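Local coordinates for NigD-like protein (Bacteroides vulgatus ATCC 8482, PDB 3K6O) that is of unknown function but is a NigD-like protein with an N-terminal OB domain and a C-terminal beta-sandwich domain, at residues 41-46 / 75-80; 16-21 / 61-66. All blocks are in the same frame, centred on the assembly; numbering follows the deposited sequence.

Interaction 1 (41-46 / 75-80); sequences LWVVQH and YNIRLN. With SO4 (sulfate ion), chain G.
Y75 opens the parallel pairing with 41-46: its O receives W42 N at 2.9 Å, and its CB and ring edge meet CD2 of L41. N76 lies on the other face of the sheet, where OD1 stands 3.5 Å from W42 CB and CB touches CG1 of V44. Its ND2 is bound outside the pair, to E67 and E70. At I77 the register changes. I77 N donates to W42 O, but I77 O takes two donors, V44 N at 3.0 Å and Q45 N at 3.3 Å, the latter in the carbonyl plane on a lone pair. This fork lets V44 be the extra residue of a beta bulge, after which Q45 pairs with R78. I77 CG2 packs across L41, reaching CB and CD1. The R78 chain bends about CG-CD, which places NE (chi3 56°), and its NH1 meets Q45 OE1 at 2.8 Å; amide and guanidinium are nearly coplanar (18°), while R78 NE holds OD1 of N80. L79 N donates to Q45 O, and L79 CB rests 4.1 Å from V43 CG1. Beyond it, H46 NE2 reaches O2 of a sulfate ion, probably from the crystallisation liquor and also bound by R51. Parallel bridges on both sides of a one-residue register shift define a beta bulge, here at the corner between strands 40-43 and 45-46 in the NigD-like OB domain.

Interaction 2 (16-21 / 61-66); sequences TIAMAT and GNYSFL
T16, I17 and A18 pair with Y63, N62 and G61 as antiparallel strands of the NigD-like OB domain, in which strand 58-66 also borders strand 75-93. Backbone hydrogen bonds supply the evidence for the register. T16 and Y63 form a reciprocal hydrogen-bonded pair, T16 N to Y63 O and Y63 N to T16 O, both 2.9 Å and nearly straight (170° and 173°). A18 and G61 form the second such pair, with A18 N giving to G61 O over a more bent bond. Between them, I17 and N62 are a non-hydrogen-bonded pair, and I17 CA makes a CH...O contact of 3.2 Å to G61 O.

Van der Waals contacts lie on both faces of the pair. I17 CD1 presses on the amide of N62, 3.4 Å from CG; the OD1 of that amide is held by N80. On the other face the Y63 ring reaches back over G61, whose C stands 3.7 Å above the ring plane, offset toward the rim. Y63 CG lies beside the backbone N with chi1 at -34°, away from the usual staggered value. The same ring makes apolar contacts with A18 CB through CE2 and A20 CB through CZ. Beside the T16-Y63 pair, OG1 and CB of T16 approach the edge of the F65 ring at CE1, near the ring plane.

The side-chain hydrogen bond belongs to Y63: OH donates to A18 O at 2.8 Å, while G61 N reaches that same oxygen at 2.9 Å from the opposite face of the carbonyl plane.

How the interactions relate
Both interactions belong to the OB domain and meet where strands 58-66 and 75-93 run side by side, their centres about 9 Å apart. Hydrogen bonds join them, among them R78 N to S64 O at 3.0 Å and N80 ND2 to S64 OG, and the rings of Y75 and F65 meet edge-to-face. Each is partly buried, but exposed residues occur only in interaction 1, at V44 and Q45. Its pairing is parallel and interrupted, with an amide-guanidinium bond beside the bulge; interaction 2 is antiparallel, with three bridges in unbroken register, and its added side-chain bond runs from a buried tyrosine to a main-chain carbonyl.

Interaction 1 (41-46 / 75-80)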
ATOM      1  N   LEU A  41      10.996  12.755   7.319  1.00 30.66           N
ATOM      2  CA  LEU A  41      11.328  13.850   6.417  1.00 29.93           C
ATOM      3  C   LEU A  41      10.617  15.117   6.846  1.00 30.24           C
ATOM      4  O   LEU A  41       9.388  15.099   7.051  1.00 30.21           O
ATOM      5  CB  LEU A  41      10.911  13.479   4.988  1.00 29.12           C
ATOM      6  CG  LEU A  41      11.429  12.146   4.426  1.00 28.90           C
ATOM      7  CD1 LEU A  41      10.937  11.937   2.994  1.00 28.85           C
ATOM      8  CD2 LEU A  41      12.945  12.080   4.504  1.00 27.21           C
ATOM      9  N   TRP A  42      11.385  16.203   7.010  1.00 29.56           N
ATOM     10  CA  TRP A  42      10.813  17.486   7.255  1.00 29.88           C
ATOM     11  C   TRP A  42      10.603  18.295   5.965  1.00 29.50           C
ATOM     12  O   TRP A  42      11.558  18.512   5.174  1.00 30.25           O
ATOM     13  CB  TRP A  42      11.691  18.287   8.218  1.00 29.91           C
ATOM     14  CG  TRP A  42      11.017  19.550   8.651  1.00 30.00           C
ATOM     15  CD1 TRP A  42      11.288  20.813   8.237  1.00 31.14           C
ATOM     16  CD2 TRP A  42       9.909  19.652   9.561  1.00 32.18           C
ATOM     17  NE1 TRP A  42      10.438  21.705   8.845  1.00 30.26           N
ATOM     18  CE2 TRP A  42       9.581  21.018   9.663  1.00 30.47           C
ATOM     19  CE3 TRP A  42       9.171  18.712  10.304  1.00 32.46           C
ATOM     20  CZ2 TRP A  42       8.530  21.480  10.466  1.00 32.39           C
ATOM     21  CZ3 TRP A  42       8.121  19.165  11.105  1.00 32.53           C
ATOM     22  CH2 TRP A  42       7.816  20.536  11.182  1.00 32.22           C
ATOM     23  N   VAL A  43       9.382  18.791   5.773  1.00 29.02           N
ATOM     24  CA  VAL A  43       9.046  19.559   4.564  1.00 28.57           C
ATOM     25  C   VAL A  43       9.439  21.031   4.693  1.00 29.49           C
ATOM     26  O   VAL A  43       8.821  21.777   5.459  1.00 29.90           O
ATOM     27  CB  VAL A  43       7.538  19.453   4.208  1.00 29.18           C
ATOM     28  CG1 VAL A  43       7.241  20.209   2.889  1.00 25.64           C
ATOM     29  CG2 VAL A  43       7.081  17.969   4.109  1.00 26.62           C
ATOM     30  N   VAL A  44      10.470  21.458   3.957  1.00 29.69           N
ATOM     31  CA  VAL A  44      10.905  22.847   4.008  1.00 30.24           C
ATOM     32  C   VAL A  44      10.480  23.613   2.750  1.00 30.39           C
ATOM     33  O   VAL A  44      10.487  24.816   2.772  1.00 30.30           O
ATOM     34  CB  VAL A  44      12.452  23.004   4.210  1.00 30.63           C
ATOM     35  CG1 VAL A  44      12.870  22.424   5.552  1.00 31.09           C
ATOM     36  CG2 VAL A  44      13.250  22.312   3.059  1.00 32.53           C
ATOM     37  N   GLN A  45      10.144  22.912   1.666  1.00 30.29           N
ATOM     38  CA  GLN A  45       9.550  23.525   0.485  1.00 30.69           C
ATOM     39  C   GLN A  45       8.429  22.614  -0.007  1.00 31.61           C
ATOM     40  O   GLN A  45       8.518  21.390   0.104  1.00 30.67           O
ATOM     41  CB  GLN A  45      10.603  23.707  -0.612  1.00 31.39           C
ATOM     42  CG  GLN A  45      11.746  24.719  -0.261  1.00 30.49           C
ATOM     43  CD  GLN A  45      12.883  24.730  -1.252  1.00 32.37           C
ATOM     44  OE1 GLN A  45      12.833  24.047  -2.275  1.00 35.77           O
ATOM     45  NE2 GLN A  45      13.945  25.503  -0.947  1.00 32.95           N
ATOM     46  N   HIS A  46       7.383  23.214  -0.557  1.00 32.29           N
ATOM     47  CA  HIS A  46       6.282  22.459  -1.151  1.00 32.60           C
ATOM     48  C   HIS A  46       5.751  23.187  -2.386  1.00 32.95           C
ATOM     49  O   HIS A  46       5.692  24.412  -2.417  1.00 33.31           O
ATOM     50  CB  HIS A  46       5.169  22.253  -0.130  1.00 32.30           C
ATOM     51  CG  HIS A  46       4.493  23.514   0.263  1.00 33.32           C
ATOM     52  ND1 HIS A  46       3.176  23.775  -0.038  1.00 34.55           N
ATOM     53  CD2 HIS A  46       4.969  24.625   0.878  1.00 33.73           C
ATOM     54  CE1 HIS A  46       2.861  24.980   0.404  1.00 35.04           C
ATOM     55  NE2 HIS A  46       3.938  25.525   0.941  1.00 35.06           N
ATOM     56  N   TYR A  75      16.119  14.014   6.778  1.00 32.81           N
ATOM     57  CA  TYR A  75      16.291  14.956   5.683  1.00 33.26           C
ATOM     58  C   TYR A  75      15.232  16.053   5.682  1.00 32.62           C
ATOM     59  O   TYR A  75      14.108  15.848   6.131  1.00 33.10           O
ATOM     60  CB  TYR A  75      16.203  14.244   4.336  1.00 33.94           C
ATOM     61  CG  TYR A  75      17.252  13.191   4.119  1.00 37.08           C
ATOM     62  CD1 TYR A  75      18.509  13.525   3.620  1.00 40.49           C
ATOM     63  CD2 TYR A  75      16.976  11.860   4.377  1.00 40.31           C
ATOM     64  CE1 TYR A  75      19.470  12.565   3.422  1.00 42.66           C
ATOM     65  CE2 TYR A  75      17.928  10.895   4.180  1.00 44.04           C
ATOM     66  CZ  TYR A  75      19.170  11.251   3.696  1.00 44.28           C
ATOM     67  OH  TYR A  75      20.107  10.276   3.504  1.00 46.52           O
ATOM     68  N   ASN A  76      15.622  17.202   5.151  1.00 32.34           N
ATOM     69  CA  ASN A  76      14.725  18.289   4.807  1.00 31.54           C
ATOM     70  C   ASN A  76      14.462  18.151   3.329  1.00 31.17           C
ATOM     71  O   ASN A  76      15.410  18.005   2.554  1.00 30.73           O
ATOM     72  CB  ASN A  76      15.358  19.646   5.079  1.00 31.29           C
ATOM     73  CG  ASN A  76      15.604  19.892   6.541  1.00 31.40           C
ATOM     74  OD1 ASN A  76      14.863  19.388   7.411  1.00 27.68           O
ATOM     75  ND2 ASN A  76      16.636  20.702   6.833  1.00 26.41           N
ATOM     76  N   ILE A  77      13.186  18.176   2.940  1.00 30.74           N
ATOM     77  CA  ILE A  77      12.809  17.928   1.554  1.00 30.57           C
ATOM     78  C   ILE A  77      11.953  19.025   0.938  1.00 30.44           C
ATOM     79  O   ILE A  77      11.374  19.857   1.643  1.00 30.55           O
ATOM     80  CB  ILE A  77      12.054  16.555   1.392  1.00 30.78           C
ATOM     81  CG1 ILE A  77      10.670  16.593   2.066  1.00 32.17           C
ATOM     82  CG2 ILE A  77      12.874  15.430   1.998  1.00 30.47           C
ATOM     83  CD1 ILE A  77       9.633  15.604   1.509  1.00 32.17           C
ATOM     84  N   ARG A  78      11.893  19.012  -0.395  1.00 29.72           N
ATOM     85  CA  ARG A  78      10.868  19.709  -1.133  1.00 29.46           C
ATOM     86  C   ARG A  78       9.831  18.660  -1.531  1.00 29.25           C
ATOM     87  O   ARG A  78      10.172  17.621  -2.123  1.00 29.93           O
ATOM     88  CB  ARG A  78      11.428  20.386  -2.401  1.00 29.30           C
ATOM     89  CG  ARG A  78      10.364  20.989  -3.256  1.00 29.93           C
ATOM     90  CD  ARG A  78      10.876  21.909  -4.315  1.00 32.53           C
ATOM     91  NE  ARG A  78      11.854  21.292  -5.188  1.00 34.09           N
ATOM     92  CZ  ARG A  78      13.149  21.605  -5.232  1.00 36.58           C
ATOM     93  NH1 ARG A  78      13.680  22.525  -4.428  1.00 37.02           N
ATOM     94  NH2 ARG A  78      13.933  20.975  -6.087  1.00 38.05           N
ATOM     95  N   LEU A  79       8.578  18.940  -1.227  1.00 28.55           N
ATOM     96  CA  LEU A  79       7.479  18.078  -1.628  1.00 29.27           C
ATOM     97  C   LEU A  79       6.974  18.595  -2.969  1.00 29.37           C
ATOM     98  O   LEU A  79       6.287  19.604  -3.006  1.00 28.96           O
ATOM     99  CB  LEU A  79       6.370  18.107  -0.574  1.00 29.11           C
ATOM    100  CG  LEU A  79       5.108  17.309  -0.882  1.00 28.29           C
ATOM    101  CD1 LEU A  79       5.421  15.793  -1.069  1.00 27.38           C
ATOM    102  CD2 LEU A  79       4.067  17.526   0.206  1.00 26.93           C
ATOM    103  N   ASN A  80       7.358  17.916  -4.058  1.00 29.37           N
ATOM    104  CA  ASN A  80       7.049  18.358  -5.428  1.00 30.04           C
ATOM    105  C   ASN A  80       5.612  18.032  -5.855  1.00 30.64           C
ATOM    106  O   ASN A  80       5.022  18.766  -6.607  1.00 31.25           O
ATOM    107  CB  ASN A  80       8.019  17.739  -6.451  1.00 29.69           C
ATOM    108  CG  ASN A  80       9.490  18.046  -6.162  1.00 30.42           C
ATOM    109  OD1 ASN A  80       9.860  19.191  -5.898  1.00 28.11           O
ATOM    110  ND2 ASN A  80      10.337  17.014  -6.229  1.00 30.25           N
TER
HETATM  111  S   SO4 G   9       3.810  28.848   1.669  0.50 66.30           S
HETATM  112  O1  SO4 G   9       4.935  28.464   2.530  0.50 64.88           O
HETATM  113  O2  SO4 G   9       2.812  27.791   1.624  0.50 65.17           O
HETATM  114  O3  SO4 G   9       3.150  30.026   2.237  0.50 64.36           O
HETATM  115  O4  SO4 G   9       4.324  29.062   0.312  0.50 64.43           O

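Interaction 2 (16-21 / 61-66)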
ATOM      1  N   THR A  16      12.831  11.533  -5.983  1.00 40.42           N
ATOM      2  CA  THR A  16      12.434  10.216  -5.551  1.00 39.31           C
ATOM      3  C   THR A  16      10.931  10.123  -5.590  1.00 38.26           C
ATOM      4  O   THR A  16      10.255  10.953  -5.010  1.00 37.90           O
ATOM      5  CB  THR A  16      12.876   9.973  -4.118  1.00 40.10           C
ATOM      6  OG1 THR A  16      14.303  10.146  -4.023  1.00 40.12           O
ATOM      7  CG2 THR A  16      12.441   8.595  -3.635  1.00 38.68           C
ATOM      8  N   ILE A  17      10.405   9.105  -6.274  1.00 37.04           N
ATOM      9  CA  ILE A  17       9.000   8.815  -6.220  1.00 36.04           C
ATOM     10  C   ILE A  17       8.808   7.630  -5.258  1.00 36.10           C
ATOM     11  O   ILE A  17       9.184   6.494  -5.594  1.00 36.74           O
ATOM     12  CB  ILE A  17       8.411   8.475  -7.610  1.00 35.55           C
ATOM     13  CG1 ILE A  17       8.743   9.562  -8.646  1.00 35.77           C
ATOM     14  CG2 ILE A  17       6.899   8.284  -7.500  1.00 35.72           C
ATOM     15  CD1 ILE A  17       8.303  10.988  -8.249  1.00 38.08           C
ATOM     16  N   ALA A  18       8.197   7.877  -4.093  1.00 34.41           N
ATOM     17  CA  ALA A  18       8.018   6.810  -3.098  1.00 34.12           C
ATOM     18  C   ALA A  18       6.833   7.023  -2.168  1.00 33.70           C
ATOM     19  O   ALA A  18       6.332   8.140  -2.016  1.00 32.98           O
ATOM     20  CB  ALA A  18       9.301   6.588  -2.282  1.00 32.22           C
HETATM   21  N   MSE A  19       6.410   5.928  -1.538  1.00 33.42           N
HETATM   22  CA  MSE A  19       5.370   5.967  -0.524  1.00 33.42           C
HETATM   23  C   MSE A  19       5.846   6.711   0.718  1.00 32.19           C
HETATM   24  O   MSE A  19       7.055   6.794   1.005  1.00 32.94           O
HETATM   25  CB  MSE A  19       4.975   4.553  -0.112  1.00 34.52           C
HETATM   26  CG  MSE A  19       4.434   3.682  -1.236  1.00 37.32           C
HETATM   27 SE   MSE A  19       2.618   4.175  -1.682  1.00 46.73          SE
HETATM   28  CE  MSE A  19       1.784   4.348  -0.058  1.00 40.69           C
ATOM     29  N   ALA A  20       4.887   7.258   1.451  1.00 30.93           N
ATOM     30  CA  ALA A  20       5.142   7.788   2.754  1.00 30.82           C
ATOM     31  C   ALA A  20       3.866   7.836   3.566  1.00 30.46           C
ATOM     32  O   ALA A  20       2.763   7.788   3.038  1.00 30.84           O
ATOM     33  CB  ALA A  20       5.783   9.195   2.648  1.00 30.82           C
ATOM     34  N   THR A  21       4.017   7.923   4.869  1.00 30.93           N
ATOM     35  CA  THR A  21       2.886   8.075   5.750  1.00 31.18           C
ATOM     36  C   THR A  21       3.069   9.375   6.473  1.00 30.74           C
ATOM     37  O   THR A  21       4.138   9.673   6.960  1.00 31.37           O
ATOM     38  CB  THR A  21       2.783   6.909   6.769  1.00 32.31           C
ATOM     39  OG1 THR A  21       2.857   5.645   6.084  1.00 34.08           O
ATOM     40  CG2 THR A  21       1.434   6.969   7.537  1.00 31.84           C
ATOM     41  N   GLY A  61       4.391   9.875  -3.286  1.00 32.40           N
ATOM     42  CA  GLY A  61       4.890  11.224  -3.416  1.00 32.01           C
ATOM     43  C   GLY A  61       6.131  11.390  -4.249  1.00 32.12           C
ATOM     44  O   GLY A  61       6.797  10.420  -4.583  1.00 32.30           O
ATOM     45  N   ASN A  62       6.403  12.655  -4.583  1.00 31.38           N
ATOM     46  CA  ASN A  62       7.553  13.088  -5.345  1.00 31.28           C
ATOM     47  C   ASN A  62       8.392  14.050  -4.480  1.00 31.24           C
ATOM     48  O   ASN A  62       7.969  15.162  -4.242  1.00 31.05           O
ATOM     49  CB  ASN A  62       7.059  13.796  -6.622  1.00 31.35           C
ATOM     50  CG  ASN A  62       8.175  14.295  -7.492  1.00 31.53           C
ATOM     51  OD1 ASN A  62       9.289  14.556  -7.028  1.00 32.48           O
ATOM     52  ND2 ASN A  62       7.883  14.452  -8.772  1.00 34.89           N
ATOM     53  N   TYR A  63       9.566  13.603  -4.037  1.00 31.13           N
ATOM     54  CA  TYR A  63      10.425  14.345  -3.109  1.00 31.01           C
ATOM     55  C   TYR A  63      11.754  14.689  -3.734  1.00 31.57           C
ATOM     56  O   TYR A  63      12.268  13.941  -4.566  1.00 31.61           O
ATOM     57  CB  TYR A  63      10.679  13.521  -1.824  1.00 31.66           C
ATOM     58  CG  TYR A  63       9.504  12.665  -1.428  1.00 29.82           C
ATOM     59  CD1 TYR A  63       8.296  13.253  -1.049  1.00 30.64           C
ATOM     60  CD2 TYR A  63       9.578  11.287  -1.463  1.00 32.86           C
ATOM     61  CE1 TYR A  63       7.179  12.491  -0.712  1.00 30.08           C
ATOM     62  CE2 TYR A  63       8.447  10.486  -1.118  1.00 31.42           C
ATOM     63  CZ  TYR A  63       7.257  11.115  -0.755  1.00 30.70           C
ATOM     64  OH  TYR A  63       6.148  10.392  -0.430  1.00 29.38           O
ATOM     65  N   SER A  64      12.298  15.837  -3.320  1.00 31.34           N
ATOM     66  CA  SER A  64      13.677  16.204  -3.550  1.00 31.14           C
ATOM     67  C   SER A  64      14.367  16.322  -2.214  1.00 31.60           C
ATOM     68  O   SER A  64      13.958  17.116  -1.346  1.00 31.82           O
ATOM     69  CB  SER A  64      13.789  17.557  -4.262  1.00 30.84           C
ATOM     70  OG  SER A  64      13.237  17.532  -5.566  1.00 29.65           O
ATOM     71  N   PHE A  65      15.425  15.560  -2.033  1.00 31.94           N
ATOM     72  CA  PHE A  65      16.114  15.565  -0.762  1.00 33.23           C
ATOM     73  C   PHE A  65      17.134  16.677  -0.799  1.00 33.54           C
ATOM     74  O   PHE A  65      18.088  16.595  -1.551  1.00 33.68           O
ATOM     75  CB  PHE A  65      16.767  14.202  -0.497  1.00 33.80           C
ATOM     76  CG  PHE A  65      15.789  13.127  -0.257  1.00 34.66           C
ATOM     77  CD1 PHE A  65      15.116  12.543  -1.309  1.00 37.42           C
ATOM     78  CD2 PHE A  65      15.511  12.704   1.014  1.00 36.81           C
ATOM     79  CE1 PHE A  65      14.172  11.539  -1.076  1.00 38.66           C
ATOM     80  CE2 PHE A  65      14.574  11.705   1.242  1.00 36.29           C
ATOM     81  CZ  PHE A  65      13.917  11.125   0.199  1.00 36.10           C
ATOM     82  N   LEU A  66      16.903  17.732  -0.026  1.00 34.23           N
ATOM     83  CA  LEU A  66      17.705  18.944  -0.145  1.00 34.68           C
ATOM     84  C   LEU A  66      18.951  18.957   0.745  1.00 35.20           C
ATOM     85  O   LEU A  66      19.981  19.504   0.360  1.00 35.76           O
ATOM     86  CB  LEU A  66      16.855  20.174   0.123  1.00 34.35           C
ATOM     87  CG  LEU A  66      15.643  20.420  -0.779  1.00 34.70           C
ATOM     88  CD1 LEU A  66      14.872  21.593  -0.224  1.00 33.99           C
ATOM     89  CD2 LEU A  66      15.982  20.629  -2.280  1.00 34.35           C
TER